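Local coordinates for protein teicoplanin pseudoaglycone deacetylases Orf2 (Actinoplanes teichomyceticus, PDB 3DFK) that probably removes an acyl group from an amide nitrogen of the teicoplanin pseudoaglycone, as a zinc-binding deacetylase of the PIG-L family, at residues L11-H16 with Y41-G46; R58-W63 with D97-K102; A156-H161 with P189-K194. All coordinates share one frame; numbering follows the deposited sequence.

Contact 1. Residues L11-H16 with Y41-G46; sequences LAISPH and YTVFAG. With ZN (zinc ion), chain B; DKA (decanoic acid), chain C.
Tyr41 N gives its proton to Ala12 O at 2.8 Å, and Ser14 N returns one to Tyr41 O, so strands 9-14 and 37-42 pair in parallel. Val43 N to Ser14 O (2.9 Å, N-H...O 163°) is the last bond of this pattern; Phe44 N to Pro15 O adds a backbone bond beyond the two bridges. That carbonyl oxygen also lies at the edge of the Phe44 ring, in its plane. On the Tyr41 side of the sheet Ile13 CG2 meets Val43 CG2 at 3.6 Å. On the other, Ser14 OG, swung anti to its own N (chi1 -171°), donates to His16 O at 2.7 Å and accepts from Ala20 N, while water 1 holds Thr42 OG1 at 2.7 Å. With an alanine here, His16 O would probably keep little more than a weak bond from water 1, and Ala20 N would lose its acceptor. This pairing belongs to the beta-alpha-beta unit built with helix 19-33. His16 ND1 binds zinc at 2.1 Å, alongside Asp19, His164, decanoic acid O2 and water 2; C5 of the ligand lies over the ring centre. Asp163 takes the NE2 proton, which fixes the ring's rotation and would probably make ND1 a stronger ligand.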
loop_
_atom_site.group_PDB
_atom_site.type_symbol
_atom_site.label_atom_id
_atom_site.label_comp_id
_atom_site.label_asym_id
_atom_site.label_seq_id
_atom_site.Cartn_x
_atom_site.Cartn_y
_atom_site.Cartn_z
ATOM N N LEU A 11 -2.652 -12.432 -5.125
ATOM C CA LEU A 11 -2.697 -11.909 -3.776
ATOM C C LEU A 11 -2.011 -10.559 -3.814
ATOM O O LEU A 11 -0.822 -10.485 -4.118
ATOM C CB LEU A 11 -1.942 -12.826 -2.812
ATOM C CG LEU A 11 -1.776 -12.301 -1.386
ATOM C CD1 LEU A 11 -3.130 -11.987 -0.706
ATOM C CD2 LEU A 11 -0.930 -13.295 -0.553
ATOM N N ALA A 12 -2.753 -9.500 -3.524
ATOM C CA ALA A 12 -2.136 -8.184 -3.466
ATOM C C ALA A 12 -1.969 -7.846 -1.992
ATOM O O ALA A 12 -2.876 -8.074 -1.193
ATOM C CB ALA A 12 -2.997 -7.172 -4.166
ATOM N N ILE A 13 -0.800 -7.320 -1.631
ATOM C CA ILE A 13 -0.517 -7.000 -0.241
ATOM C C ILE A 13 -0.331 -5.497 -0.110
ATOM O O ILE A 13 0.658 -4.941 -0.595
ATOM C CB ILE A 13 0.724 -7.770 0.271
ATOM C CG1 ILE A 13 0.529 -9.277 0.021
ATOM C CG2 ILE A 13 0.921 -7.487 1.759
ATOM C CD1 ILE A 13 1.677 -10.177 0.454
ATOM N N SER A 14 -1.328 -4.843 0.484
ATOM C CA SER A 14 -1.344 -3.388 0.574
ATOM C C SER A 14 -0.819 -2.980 1.954
ATOM O O SER A 14 -1.230 -3.554 2.965
ATOM C CB SER A 14 -2.781 -2.885 0.398
ATOM O OG SER A 14 -2.821 -1.473 0.277
ATOM N N PRO A 15 0.099 -1.991 2.018
ATOM C CA PRO A 15 0.486 -1.538 3.344
ATOM C C PRO A 15 -0.695 -0.935 4.101
ATOM O O PRO A 15 -0.983 -1.364 5.223
ATOM C CB PRO A 15 1.569 -0.471 3.084
ATOM C CG PRO A 15 1.878 -0.513 1.641
ATOM C CD PRO A 15 0.803 -1.295 0.928
ATOM N N HIS A 16 -1.386 0.018 3.468
ATOM C CA HIS A 16 -2.444 0.769 4.120
ATOM C C HIS A 16 -3.738 0.591 3.384
ATOM O O HIS A 16 -3.755 0.116 2.243
ATOM C CB HIS A 16 -2.146 2.254 4.119
ATOM C CG HIS A 16 -0.908 2.616 4.878
ATOM N ND1 HIS A 16 0.150 3.279 4.293
ATOM C CD2 HIS A 16 -0.565 2.407 6.167
ATOM C CE1 HIS A 16 1.095 3.468 5.199
ATOM N NE2 HIS A 16 0.691 2.939 6.342
ATOM N N TYR A 41 -5.007 -8.079 0.602
ATOM C CA TYR A 41 -4.756 -8.158 2.031
ATOM C C TYR A 41 -4.056 -6.872 2.427
ATOM O O TYR A 41 -3.046 -6.525 1.819
ATOM C CB TYR A 41 -3.852 -9.363 2.310
ATOM C CG TYR A 41 -3.198 -9.361 3.674
ATOM C CD1 TYR A 41 -3.960 -9.371 4.838
ATOM C CD2 TYR A 41 -1.805 -9.321 3.792
ATOM C CE1 TYR A 41 -3.344 -9.348 6.112
ATOM C CE2 TYR A 41 -1.186 -9.301 5.050
ATOM C CZ TYR A 41 -1.954 -9.318 6.194
ATOM O OH TYR A 41 -1.336 -9.306 7.431
ATOM N N THR A 42 -4.606 -6.165 3.411
ATOM C CA THR A 42 -3.972 -4.937 3.912
ATOM C C THR A 42 -3.318 -5.231 5.249
ATOM O O THR A 42 -3.976 -5.656 6.201
ATOM C CB THR A 42 -4.970 -3.797 4.037
ATOM O OG1 THR A 42 -5.534 -3.518 2.734
ATOM C CG2 THR A 42 -4.270 -2.541 4.589
ATOM N N VAL A 43 -2.015 -4.976 5.311
ATOM C CA VAL A 43 -1.206 -5.281 6.491
ATOM C C VAL A 43 -1.581 -4.399 7.679
ATOM O O VAL A 43 -1.906 -4.893 8.758
ATOM C CB VAL A 43 0.302 -5.126 6.175
ATOM C CG1 VAL A 43 1.149 -5.418 7.413
ATOM C CG2 VAL A 43 0.713 -6.054 5.021
ATOM N N PHE A 44 -1.548 -3.090 7.464
ATOM C CA PHE A 44 -1.646 -2.133 8.560
ATOM C C PHE A 44 -3.081 -1.672 8.744
ATOM O O PHE A 44 -3.364 -0.478 8.758
ATOM C CB PHE A 44 -0.632 -0.984 8.365
ATOM C CG PHE A 44 0.783 -1.424 8.560
ATOM C CD1 PHE A 44 1.293 -1.579 9.855
ATOM C CD2 PHE A 44 1.590 -1.758 7.474
ATOM C CE1 PHE A 44 2.599 -2.032 10.063
ATOM C CE2 PHE A 44 2.896 -2.221 7.672
ATOM C CZ PHE A 44 3.400 -2.364 8.970
ATOM N N ALA A 45 -3.981 -2.650 8.880
ATOM C CA ALA A 45 -5.414 -2.398 9.067
ATOM C C ALA A 45 -5.851 -2.749 10.490
ATOM O O ALA A 45 -7.043 -2.899 10.765
ATOM C CB ALA A 45 -6.232 -3.201 8.044
ATOM N N GLY A 46 -4.890 -2.854 11.410
ATOM C CA GLY A 46 -5.204 -3.328 12.758
ATOM C C GLY A 46 -6.039 -2.329 13.532
ATOM O O GLY A 46 -5.826 -1.118 13.428
HETATM ZN ZN ZN B . 0.238 3.856 2.309
HETATM C C1 DKA C . -1.557 5.994 2.531
HETATM O O1 DKA C . -0.713 6.589 1.839
HETATM C C2 DKA C . -2.370 6.748 3.563
HETATM C C3 DKA C . -2.675 5.819 4.736
HETATM C C4 DKA C . -2.491 6.523 6.070
HETATM C C5 DKA C . -1.224 6.082 6.789
HETATM C C6 DKA C . -0.600 7.274 7.511
HETATM C C7 DKA C . 0.635 6.884 8.318
HETATM C C8 DKA C . 1.211 8.145 8.964
HETATM C C9 DKA C . 2.612 8.505 8.482
HETATM C C10 DKA C . 3.609 8.339 9.607
HETATM O O2 DKA C . -1.743 4.780 2.398
HETATM O O HOH W 1 -6.207 -1.811 0.764
HETATM O O HOH W 2 1.141 5.647 2.528
#

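Contact 2. Residues R58-W63 with D97-K102; sequences RMHTIW and DSIYRK. With DKA (decanoic acid), chain C.
Met59 and Ile99 are the closest pair of CA atoms, 8.4 Å apart, so the last turn of helix 54-62 meets the loop 97-102 through side chains. The helix ends with Trp63 N bonded to Met59 O. In the loop the chain turns at once: Ile99 N donates to Asp97 OD1 at 2.9 Å, into that oxygen's anti lone pair in a nearly straight bond (169°), while Tyr100 N bonds Asp97 O.

The Asp97 OD1 bond to Ile99 N makes an Asx turn, which sits in the loop that follows strand 89-92. Asp97 is a zinc ligand in a structure of this protein, and here its carboxylate lies against the chain of decanoic acid. The turn sends Ile99 toward the helix. With CG1 placed between the backbone N and the carbonyl carbon (chi1 59°), CD1 reaches Trp63 CH2 at 3.8 Å and CB of the selenomethionine Met59 at 4.1 Å, while CG2 faces decanoic acid C8 at 3.3 Å. Trp63 CZ2 lies 3.7 Å from C4 of the ligand.

The polar link is His60 NE2 to Tyr100 OH, 2.8 Å. The rings meet rim to rim, planes at 46°; the hydroxyl lies near the imidazole plane and also at the edge of Trp63. Pro67 O holds His60 ND1, and Tyr52 packs edge-to-face on the same imidazole.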
loop_
_atom_site.group_PDB
_atom_site.type_symbol
_atom_site.label_atom_id
_atom_site.label_comp_id
_atom_site.label_asym_id
_atom_site.label_seq_id
_atom_site.Cartn_x
_atom_site.Cartn_y
_atom_site.Cartn_z
ATOM N N ARG A 58 -4.397 14.528 14.959
ATOM C CA ARG A 58 -4.218 15.442 13.821
ATOM C C ARG A 58 -4.604 14.785 12.486
ATOM O O ARG A 58 -5.331 15.374 11.675
ATOM C CB ARG A 58 -2.773 15.943 13.763
ATOM C CG ARG A 58 -2.566 17.170 12.887
ATOM C CD ARG A 58 -1.321 17.016 12.004
ATOM N NE ARG A 58 -1.170 18.130 11.060
ATOM C CZ ARG A 58 -0.490 18.067 9.916
ATOM N NH1 ARG A 58 0.109 16.936 9.545
ATOM N NH2 ARG A 58 -0.414 19.137 9.132
HETATM N N MSE A 59 -4.141 13.557 12.270
HETATM C CA MSE A 59 -4.489 12.831 11.038
HETATM C C MSE A 59 -5.993 12.600 10.945
HETATM O O MSE A 59 -6.587 12.781 9.877
HETATM C CB MSE A 59 -3.753 11.497 10.969
HETATM C CG MSE A 59 -2.268 11.630 10.852
HETATM SE SE MSE A 59 -1.868 12.753 9.316
HETATM C CE MSE A 59 -2.774 11.749 7.917
ATOM N N HIS A 60 -6.599 12.228 12.066
ATOM C CA HIS A 60 -8.040 11.955 12.117
ATOM C C HIS A 60 -8.847 13.160 11.664
ATOM O O HIS A 60 -9.789 13.015 10.880
ATOM C CB HIS A 60 -8.473 11.490 13.506
ATOM C CG HIS A 60 -7.872 10.175 13.914
ATOM N ND1 HIS A 60 -8.015 9.658 15.176
ATOM C CD2 HIS A 60 -7.146 9.274 13.217
ATOM C CE1 HIS A 60 -7.401 8.485 15.245
ATOM N NE2 HIS A 60 -6.860 8.235 14.070
ATOM N N THR A 61 -8.466 14.341 12.154
ATOM C CA THR A 61 -9.033 15.613 11.688
ATOM C C THR A 61 -8.844 15.865 10.181
ATOM O O THR A 61 -9.793 16.257 9.498
ATOM C CB THR A 61 -8.463 16.796 12.522
ATOM O OG1 THR A 61 -8.812 16.595 13.899
ATOM C CG2 THR A 61 -9.029 18.133 12.029
ATOM N N ILE A 62 -7.644 15.617 9.658
ATOM C CA ILE A 62 -7.363 15.748 8.228
ATOM C C ILE A 62 -8.233 14.785 7.414
ATOM O O ILE A 62 -8.701 15.119 6.316
ATOM C CB ILE A 62 -5.859 15.518 7.946
ATOM C CG1 ILE A 62 -5.041 16.675 8.537
ATOM C CG2 ILE A 62 -5.576 15.344 6.448
ATOM C CD1 ILE A 62 -3.542 16.431 8.514
ATOM N N TRP A 63 -8.473 13.612 7.986
ATOM C CA TRP A 63 -9.331 12.584 7.390
ATOM C C TRP A 63 -10.827 12.867 7.528
ATOM O O TRP A 63 -11.665 12.066 7.080
ATOM C CB TRP A 63 -9.017 11.216 7.997
ATOM C CG TRP A 63 -7.654 10.720 7.679
ATOM C CD1 TRP A 63 -6.829 11.164 6.690
ATOM C CD2 TRP A 63 -6.950 9.671 8.350
ATOM N NE1 TRP A 63 -5.654 10.453 6.699
ATOM C CE2 TRP A 63 -5.699 9.536 7.714
ATOM C CE3 TRP A 63 -7.254 8.836 9.433
ATOM C CZ2 TRP A 63 -4.747 8.596 8.122
ATOM C CZ3 TRP A 63 -6.299 7.912 9.849
ATOM C CH2 TRP A 63 -5.062 7.802 9.187
ATOM N N ASP A 97 -1.113 0.846 12.090
ATOM C CA ASP A 97 -0.536 1.912 11.288
ATOM C C ASP A 97 0.505 2.647 12.137
ATOM O O ASP A 97 0.385 2.706 13.356
ATOM C CB ASP A 97 -1.621 2.916 10.908
ATOM C CG ASP A 97 -1.114 3.991 9.969
ATOM O OD1 ASP A 97 -0.262 4.832 10.367
ATOM O OD2 ASP A 97 -1.588 4.013 8.830
ATOM N N SER A 98 1.505 3.204 11.475
ATOM C CA SER A 98 2.589 3.894 12.183
ATOM C C SER A 98 2.082 4.980 13.149
ATOM O O SER A 98 2.735 5.251 14.145
ATOM C CB SER A 98 3.617 4.436 11.192
ATOM O OG SER A 98 3.036 5.425 10.373
ATOM N N ILE A 99 0.927 5.593 12.882
ATOM C CA ILE A 99 0.420 6.637 13.804
ATOM C C ILE A 99 -0.132 6.123 15.130
ATOM O O ILE A 99 -0.422 6.912 16.043
ATOM C CB ILE A 99 -0.598 7.586 13.155
ATOM C CG1 ILE A 99 -1.812 6.794 12.640
ATOM C CG2 ILE A 99 0.061 8.359 12.049
ATOM C CD1 ILE A 99 -3.024 7.673 12.356
ATOM N N TYR A 100 -0.267 4.808 15.242
ATOM C CA TYR A 100 -0.816 4.183 16.436
ATOM C C TYR A 100 0.203 3.361 17.196
ATOM O O TYR A 100 -0.091 2.892 18.300
ATOM C CB TYR A 100 -1.985 3.247 16.071
ATOM C CG TYR A 100 -3.076 3.922 15.298
ATOM C CD1 TYR A 100 -3.701 5.082 15.782
ATOM C CD2 TYR A 100 -3.512 3.388 14.084
ATOM C CE1 TYR A 100 -4.704 5.707 15.059
ATOM C CE2 TYR A 100 -4.526 4.007 13.354
ATOM C CZ TYR A 100 -5.111 5.159 13.845
ATOM O OH TYR A 100 -6.104 5.748 13.093
ATOM N N ARG A 101 1.375 3.154 16.610
ATOM C CA ARG A 101 2.356 2.280 17.243
ATOM C C ARG A 101 3.148 3.019 18.304
ATOM O O ARG A 101 3.354 4.223 18.209
ATOM C CB ARG A 101 3.315 1.694 16.221
ATOM C CG ARG A 101 2.669 0.712 15.253
ATOM C CD ARG A 101 3.706 -0.292 14.713
ATOM N NE ARG A 101 4.786 0.271 13.883
ATOM C CZ ARG A 101 4.651 0.637 12.606
ATOM N NH1 ARG A 101 3.466 0.574 11.980
ATOM N NH2 ARG A 101 5.693 1.095 11.942
ATOM N N LYS A 102 3.595 2.262 19.301
ATOM C CA LYS A 102 4.485 2.777 20.344
ATOM C C LYS A 102 5.871 2.147 20.231
ATOM O O LYS A 102 6.043 1.072 19.630
ATOM C CB LYS A 102 3.894 2.503 21.717
ATOM C CG LYS A 102 2.656 3.334 22.010
ATOM C CD LYS A 102 2.251 3.202 23.463
ATOM C CE LYS A 102 1.154 4.181 23.824
ATOM N NZ LYS A 102 0.782 4.081 25.269
HETATM C C1 DKA C . -1.557 5.994 2.531
HETATM O O1 DKA C . -0.713 6.589 1.839
HETATM C C2 DKA C . -2.370 6.748 3.563
HETATM C C3 DKA C . -2.675 5.819 4.736
HETATM C C4 DKA C . -2.491 6.523 6.070
HETATM C C5 DKA C . -1.224 6.082 6.789
HETATM C C6 DKA C . -0.600 7.274 7.511
HETATM C C7 DKA C . 0.635 6.884 8.318
HETATM C C8 DKA C . 1.211 8.145 8.964
HETATM C C9 DKA C . 2.612 8.505 8.482
HETATM C C10 DKA C . 3.609 8.339 9.607
HETATM O O2 DKA C . -1.743 4.780 2.398
#

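Contact 3. Residues A156-H161 with P189-K194; sequences AAIGEH and PYAVFK. With DKA (decanoic acid), chain C.
Gly159 and Tyr190 pack so closely, Gly159 CA to Tyr190 CD1 3.6 Å, that the glycine has no room for a side chain: a CB would run into the tyrosine ring. The backbone angles of Gly159 (102/-16) also call for glycine, as expected at the third position of the type II turn from Ala157 to Glu160. That turn directs Ile158 O over one face of the Tyr190 ring, with the oxygen 3.4 Å from Tyr190 CG. No hydrogen bond joins the two segments; they meet by van der Waals packing and by the carbonyl over the ring. Ile158 takes part through CG2, which lies anti to its backbone N (chi1 -67° for CG1) and meets Ala191 CA at 4.0 Å.

Toward solvent the fit is looser. Lys194 is exposed and gives only its aliphatic root to the contact: CB lies 3.7 Å from Ile158 CG2, the two side chains sliding past each other in opposite directions, and CG lies 4.0 Å from Gly159 CA. The chain bends at chi2, and NZ stays 6.5 Å from Glu160 OE1, too far for a salt bridge.

At the ligand end, Tyr190 OH crosses beside His161, 3.6 Å from His161 CB. His161 stands at the N-cap of helix 162-178, where ND1 accepts from Asp163 N. Tyr190 packs edge-to-face with His164, a zinc ligand. The contact thus joins the loops that follow strands 151-155 and 182-185, and places the Tyr190 phenol near the zinc and the His161 imidazole against the alkyl chain of decanoic acid. The cap bond at ND1 helps fix the ring's rotation, and His161 NE2 is thereby turned to that chain, nearest to C9 at 3.1 Å, consistent with a ring lining the pocket.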
loop_
_atom_site.group_PDB
_atom_site.type_symbol
_atom_site.label_atom_id
_atom_site.label_comp_id
_atom_site.label_asym_id
_atom_site.label_seq_id
_atom_site.Cartn_x
_atom_site.Cartn_y
_atom_site.Cartn_z
ATOM N N ALA A 156 6.360 -1.104 -4.119
ATOM C CA ALA A 156 7.805 -0.852 -4.237
ATOM C C ALA A 156 8.319 -0.033 -3.050
ATOM O O ALA A 156 9.529 -0.002 -2.798
ATOM C CB ALA A 156 8.118 -0.117 -5.523
ATOM N N ALA A 157 7.399 0.626 -2.340
ATOM C CA ALA A 157 7.750 1.571 -1.259
ATOM C C ALA A 157 8.536 2.780 -1.777
ATOM O O ALA A 157 9.420 3.328 -1.101
ATOM C CB ALA A 157 8.462 0.851 -0.059
ATOM N N ILE A 158 8.183 3.204 -2.983
ATOM C CA ILE A 158 8.577 4.523 -3.458
ATOM C C ILE A 158 7.956 5.536 -2.510
ATOM O O ILE A 158 6.772 5.450 -2.170
ATOM C CB ILE A 158 8.130 4.760 -4.915
ATOM C CG1 ILE A 158 8.898 3.815 -5.847
ATOM C CG2 ILE A 158 8.329 6.244 -5.314
ATOM C CD1 ILE A 158 8.308 3.680 -7.252
ATOM N N GLY A 159 8.758 6.491 -2.058
ATOM C CA GLY A 159 8.273 7.442 -1.060
ATOM C C GLY A 159 8.776 7.113 0.331
ATOM O O GLY A 159 8.673 7.939 1.242
ATOM N N GLU A 160 9.278 5.885 0.496
ATOM C CA GLU A 160 9.959 5.429 1.716
ATOM C C GLU A 160 9.136 5.459 3.018
ATOM O O GLU A 160 9.712 5.525 4.112
ATOM C CB GLU A 160 11.290 6.190 1.902
ATOM C CG GLU A 160 12.281 6.018 0.760
ATOM C CD GLU A 160 13.583 6.787 0.987
ATOM O OE1 GLU A 160 14.049 7.445 0.032
ATOM O OE2 GLU A 160 14.136 6.732 2.111
ATOM N N HIS A 161 7.805 5.375 2.925
ATOM C CA HIS A 161 6.984 5.304 4.132
ATOM C C HIS A 161 7.395 4.040 4.870
ATOM O O HIS A 161 7.531 2.986 4.234
ATOM C CB HIS A 161 5.489 5.244 3.793
ATOM C CG HIS A 161 4.597 5.435 4.980
ATOM N ND1 HIS A 161 4.472 4.496 5.985
ATOM C CD2 HIS A 161 3.798 6.468 5.330
ATOM C CE1 HIS A 161 3.636 4.947 6.902
ATOM N NE2 HIS A 161 3.207 6.136 6.522
ATOM N N PRO A 189 -0.075 8.024 -5.072
ATOM C CA PRO A 189 0.502 9.043 -5.965
ATOM C C PRO A 189 1.993 9.338 -5.718
ATOM O O PRO A 189 2.560 10.163 -6.427
ATOM C CB PRO A 189 -0.330 10.281 -5.634
ATOM C CG PRO A 189 -0.648 10.112 -4.198
ATOM C CD PRO A 189 -0.870 8.635 -3.993
ATOM N N TYR A 190 2.608 8.674 -4.739
ATOM C CA TYR A 190 4.023 8.922 -4.381
ATOM C C TYR A 190 4.987 9.093 -5.560
ATOM O O TYR A 190 5.839 9.996 -5.562
ATOM C CB TYR A 190 4.562 7.750 -3.592
ATOM C CG TYR A 190 4.116 7.594 -2.175
ATOM C CD1 TYR A 190 4.760 8.286 -1.143
ATOM C CD2 TYR A 190 3.114 6.684 -1.840
ATOM C CE1 TYR A 190 4.391 8.101 0.189
ATOM C CE2 TYR A 190 2.736 6.490 -0.511
ATOM C CZ TYR A 190 3.384 7.199 0.495
ATOM O OH TYR A 190 3.027 7.019 1.809
ATOM N N ALA A 191 4.897 8.186 -6.526
ATOM C CA ALA A 191 5.795 8.172 -7.673
ATOM C C ALA A 191 5.687 9.427 -8.542
ATOM O O ALA A 191 6.533 9.667 -9.405
ATOM C CB ALA A 191 5.551 6.938 -8.504
ATOM N N VAL A 192 4.625 10.204 -8.352
ATOM C CA VAL A 192 4.461 11.453 -9.111
ATOM C C VAL A 192 5.443 12.508 -8.602
ATOM O O VAL A 192 5.833 13.422 -9.346
ATOM C CB VAL A 192 2.997 11.952 -9.057
ATOM C CG1 VAL A 192 2.833 13.364 -9.615
ATOM C CG2 VAL A 192 2.126 10.992 -9.837
ATOM N N PHE A 193 5.859 12.360 -7.354
ATOM C CA PHE A 193 6.770 13.330 -6.749
ATOM C C PHE A 193 8.069 12.765 -6.166
ATOM O O PHE A 193 8.774 13.463 -5.424
ATOM C CB PHE A 193 6.031 14.253 -5.761
ATOM C CG PHE A 193 5.253 13.542 -4.689
ATOM C CD1 PHE A 193 3.911 13.208 -4.880
ATOM C CD2 PHE A 193 5.843 13.269 -3.453
ATOM C CE1 PHE A 193 3.183 12.565 -3.870
ATOM C CE2 PHE A 193 5.124 12.625 -2.430
ATOM C CZ PHE A 193 3.788 12.277 -2.640
ATOM N N LYS A 194 8.393 11.521 -6.528
ATOM C CA LYS A 194 9.666 10.872 -6.137
ATOM C C LYS A 194 10.429 10.293 -7.330
ATOM O O LYS A 194 9.842 10.046 -8.382
ATOM C CB LYS A 194 9.414 9.782 -5.095
ATOM C CG LYS A 194 8.766 10.269 -3.824
ATOM C CD LYS A 194 9.752 11.058 -2.956
ATOM C CE LYS A 194 9.037 11.736 -1.813
ATOM N NZ LYS A 194 10.006 12.459 -0.950
HETATM C C1 DKA C . -1.557 5.994 2.531
HETATM O O1 DKA C . -0.713 6.589 1.839
HETATM C C2 DKA C . -2.370 6.748 3.563
HETATM C C3 DKA C . -2.675 5.819 4.736
HETATM C C4 DKA C . -2.491 6.523 6.070
HETATM C C5 DKA C . -1.224 6.082 6.789
HETATM C C6 DKA C . -0.600 7.274 7.511
HETATM C C7 DKA C . 0.635 6.884 8.318
HETATM C C8 DKA C . 1.211 8.145 8.964
HETATM C C9 DKA C . 2.612 8.505 8.482
HETATM C C10 DKA C . 3.609 8.339 9.607
HETATM O O2 DKA C . -1.743 4.780 2.398
#

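How the contacts relate
The three contacts come in series along the chain: contact 1 closes before contact 2 opens, and contact 2 before contact 3. Their centres lie about 17 Å (1 to 2 and 1 to 3) and 19 Å (2 to 3) apart, yet all touch the same decanoic acid. Contact 1 joins two neighbouring parallel strands of the seven-stranded mixed sheet; contacts 2 and 3 use loops that follow strands 89-92, 151-155 and 182-185, with helix 54-62 added in contact 2. The contacts meet directly, His16 CD2 lying 3.3 Å from Asp97 OD2 and Ser98 OG 3.6 Å from His161 CE1. Loops following parallel strands therefore converge on one zinc-containing pocket, consistent with an amide-hydrolysing enzyme.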